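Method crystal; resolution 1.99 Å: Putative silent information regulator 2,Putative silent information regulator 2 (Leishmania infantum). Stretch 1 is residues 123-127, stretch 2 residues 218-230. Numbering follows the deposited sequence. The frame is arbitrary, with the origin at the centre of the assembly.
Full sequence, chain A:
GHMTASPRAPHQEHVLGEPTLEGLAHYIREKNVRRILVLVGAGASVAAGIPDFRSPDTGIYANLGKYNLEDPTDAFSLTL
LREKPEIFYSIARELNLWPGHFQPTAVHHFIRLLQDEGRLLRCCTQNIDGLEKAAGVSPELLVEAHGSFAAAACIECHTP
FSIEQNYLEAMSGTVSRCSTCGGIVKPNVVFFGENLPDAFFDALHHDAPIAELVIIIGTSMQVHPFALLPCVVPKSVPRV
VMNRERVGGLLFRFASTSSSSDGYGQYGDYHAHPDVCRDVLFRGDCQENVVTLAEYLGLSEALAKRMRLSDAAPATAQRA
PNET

Stretch 1, residues 123-127: CCTQN
Stretch 2 (218-230) GTSMQVHPFALLP

How does stretch 2 first meet stretch 1? C123 to T125 form the end of an extended strand, and Q126 leaves it at phi/psi -95/-2. Q126 points its CA-to-CB bond toward stretch 2, and its side chain (chi1 p, chi2 t, chi3 -49°) brings NE2 close to T219, whose chi1 is t; the modelled 2.1 Å from Q126 NE2 to T219 OG1 is a clash, and nothing rests on it.

What shapes the turn that follows? S220 (chi1 p) accepts at OG from Q222 N, 3.2 Å away, while M221 between them has positive phi and points away. V223, chi1 t, points its CA-to-CB bond toward stretch 1: its CB lies 4.0 Å from Q126 OE1. A water accepts from V223 N at 3.1 Å and donates weakly to Q126 OE1 at 3.4 Å, bridging the stretches.

Why is F226 central? Its CA and that of Q126, 7.3 Å apart, are the nearest pair across the stretches, which bury 305 Å², both sides summed. After cis P225 the chain takes helical phi/psi, with A227 N bonded to V223 O at 3.0 Å. F226 (chi1 t, chi2 87°) lays its flat ring under Q126 CB, 3.9 Å from the centroid and almost on the normal. C124 O meets the ring edge, 3.4 Å from F226 CZ.

What closes the buried end? L229 (m, t) brings CD1 to 3.9 Å from C124 CB. C124 CB also lies 4.1 Å from F226 CE1; C124 chi1 is m. All three residues are buried, and their apolar contacts suit a site away from water.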

# COMPACT_ATOMS: atom_id res chain seq x y z
N CYS A 123 3.71 -9.14 2.38
CA CYS A 123 3.49 -7.90 1.67
C CYS A 123 2.42 -7.14 2.44
O CYS A 123 1.32 -7.66 2.66
CB CYS A 123 2.99 -8.16 0.24
SG CYS A 123 2.60 -6.60 -0.62
N CYS A 124 2.74 -5.91 2.85
CA CYS A 124 1.79 -5.09 3.61
C CYS A 124 1.57 -3.84 2.80
O CYS A 124 2.53 -3.11 2.54
CB CYS A 124 2.41 -4.71 4.94
SG CYS A 124 2.66 -6.11 6.13
N THR A 125 0.33 -3.57 2.44
CA THR A 125 -0.01 -2.43 1.57
C THR A 125 -0.93 -1.48 2.30
O THR A 125 -1.81 -1.88 3.02
CB THR A 125 -0.66 -2.91 0.26
OG1 THR A 125 -0.96 -1.80 -0.58
CG2 THR A 125 -1.96 -3.74 0.49
N GLN A 126 -0.70 -0.21 2.16
CA GLN A 126 -1.62 0.79 2.61
C GLN A 126 -2.57 1.25 1.49
O GLN A 126 -3.49 1.99 1.74
CB GLN A 126 -0.87 1.97 3.22
CG GLN A 126 0.07 2.77 2.38
CD GLN A 126 0.74 3.86 3.22
OE1 GLN A 126 0.09 4.59 3.94
NE2 GLN A 126 1.97 3.96 3.13
N ASN A 127 -2.39 0.72 0.28
CA ASN A 127 -3.28 1.03 -0.83
C ASN A 127 -4.61 0.27 -0.65
O ASN A 127 -4.69 -0.83 -0.00
CB ASN A 127 -2.62 0.68 -2.16
CG ASN A 127 -1.46 1.57 -2.50
OD1 ASN A 127 -1.31 2.70 -1.95
ND2 ASN A 127 -0.64 1.12 -3.48
N GLY A 218 6.89 3.49 -2.50
CA GLY A 218 5.87 4.49 -2.78
C GLY A 218 5.00 4.84 -1.61
O GLY A 218 3.87 5.28 -1.79
N THR A 219 5.49 4.63 -0.39
CA THR A 219 4.68 4.89 0.79
C THR A 219 4.99 6.23 1.46
O THR A 219 6.10 6.73 1.36
CB THR A 219 4.91 3.85 1.89
OG1 THR A 219 4.05 4.20 2.97
CG2 THR A 219 6.30 3.96 2.49
N SER A 220 4.08 6.69 2.31
CA SER A 220 4.29 8.01 2.93
C SER A 220 5.08 8.05 4.27
O SER A 220 5.79 9.05 4.54
CB SER A 220 2.91 8.73 3.09
OG SER A 220 2.02 8.07 3.97
N MET A 221 4.90 7.06 5.13
CA MET A 221 5.31 7.23 6.54
C MET A 221 4.49 8.20 7.34
O MET A 221 4.88 8.54 8.42
CB MET A 221 6.77 7.74 6.70
CG MET A 221 7.84 6.91 6.01
SD MET A 221 7.92 5.26 6.73
CE MET A 221 8.50 5.55 8.43
N GLN A 222 3.38 8.73 6.84
CA GLN A 222 2.64 9.68 7.65
C GLN A 222 1.28 9.15 8.09
O GLN A 222 0.54 9.89 8.73
CB GLN A 222 2.50 11.02 6.90
CG GLN A 222 3.89 11.56 6.53
CD GLN A 222 3.90 13.01 6.15
OE1 GLN A 222 3.27 13.39 5.17
NE2 GLN A 222 4.63 13.84 6.91
N VAL A 223 0.97 7.89 7.78
CA VAL A 223 -0.25 7.23 8.27
C VAL A 223 0.06 6.09 9.23
O VAL A 223 0.81 5.17 8.89
CB VAL A 223 -1.12 6.74 7.09
CG1 VAL A 223 -2.34 6.02 7.61
CG2 VAL A 223 -1.52 7.92 6.23
N HIS A 224 -0.54 6.12 10.43
CA HIS A 224 -0.17 5.29 11.53
C HIS A 224 -1.33 4.43 11.89
O HIS A 224 -2.44 4.83 11.63
CB HIS A 224 0.25 6.19 12.71
CG HIS A 224 1.25 7.21 12.33
ND1 HIS A 224 2.53 6.87 11.97
CD2 HIS A 224 1.15 8.55 12.18
CE1 HIS A 224 3.17 7.96 11.59
NE2 HIS A 224 2.36 8.99 11.73
N PRO A 225 -1.11 3.22 12.44
CA PRO A 225 0.18 2.66 12.78
C PRO A 225 1.04 1.97 11.65
O PRO A 225 2.12 1.46 11.93
CB PRO A 225 -0.19 1.64 13.86
CG PRO A 225 -1.54 1.15 13.47
CD PRO A 225 -2.22 2.34 12.83
N PHE A 226 0.56 1.98 10.42
CA PHE A 226 1.25 1.42 9.27
C PHE A 226 2.70 1.85 9.19
O PHE A 226 3.58 1.02 9.00
CB PHE A 226 0.56 1.82 7.94
CG PHE A 226 1.12 1.08 6.73
CD1 PHE A 226 0.58 -0.18 6.36
CD2 PHE A 226 2.23 1.55 6.04
CE1 PHE A 226 1.10 -0.88 5.26
CE2 PHE A 226 2.75 0.85 4.94
CZ PHE A 226 2.18 -0.36 4.55
N ALA A 227 2.97 3.12 9.41
CA ALA A 227 4.34 3.64 9.33
C ALA A 227 5.29 3.05 10.38
O ALA A 227 6.49 3.21 10.28
CB ALA A 227 4.32 5.14 9.40
N LEU A 228 4.77 2.31 11.34
CA LEU A 228 5.68 1.67 12.32
C LEU A 228 6.40 0.48 11.77
O LEU A 228 7.44 0.09 12.30
CB LEU A 228 4.97 1.21 13.55
CG LEU A 228 4.53 2.28 14.53
CD1 LEU A 228 3.61 1.62 15.54
CD2 LEU A 228 5.79 2.83 15.21
N LEU A 229 5.86 -0.10 10.71
CA LEU A 229 6.41 -1.36 10.22
C LEU A 229 7.93 -1.36 10.04
O LEU A 229 8.61 -2.21 10.59
CB LEU A 229 5.69 -1.80 8.93
CG LEU A 229 4.35 -2.45 9.20
CD1 LEU A 229 3.53 -2.45 7.92
CD2 LEU A 229 4.49 -3.89 9.72
N PRO A 230 8.47 -0.40 9.30
CA PRO A 230 9.92 -0.44 9.10
C PRO A 230 10.74 0.01 10.28
O PRO A 230 11.99 -0.14 10.26
CB PRO A 230 10.11 0.56 7.94
CG PRO A 230 8.98 1.51 8.06
CD PRO A 230 7.84 0.71 8.58
O HOH W 1 2.17 5.41 6.45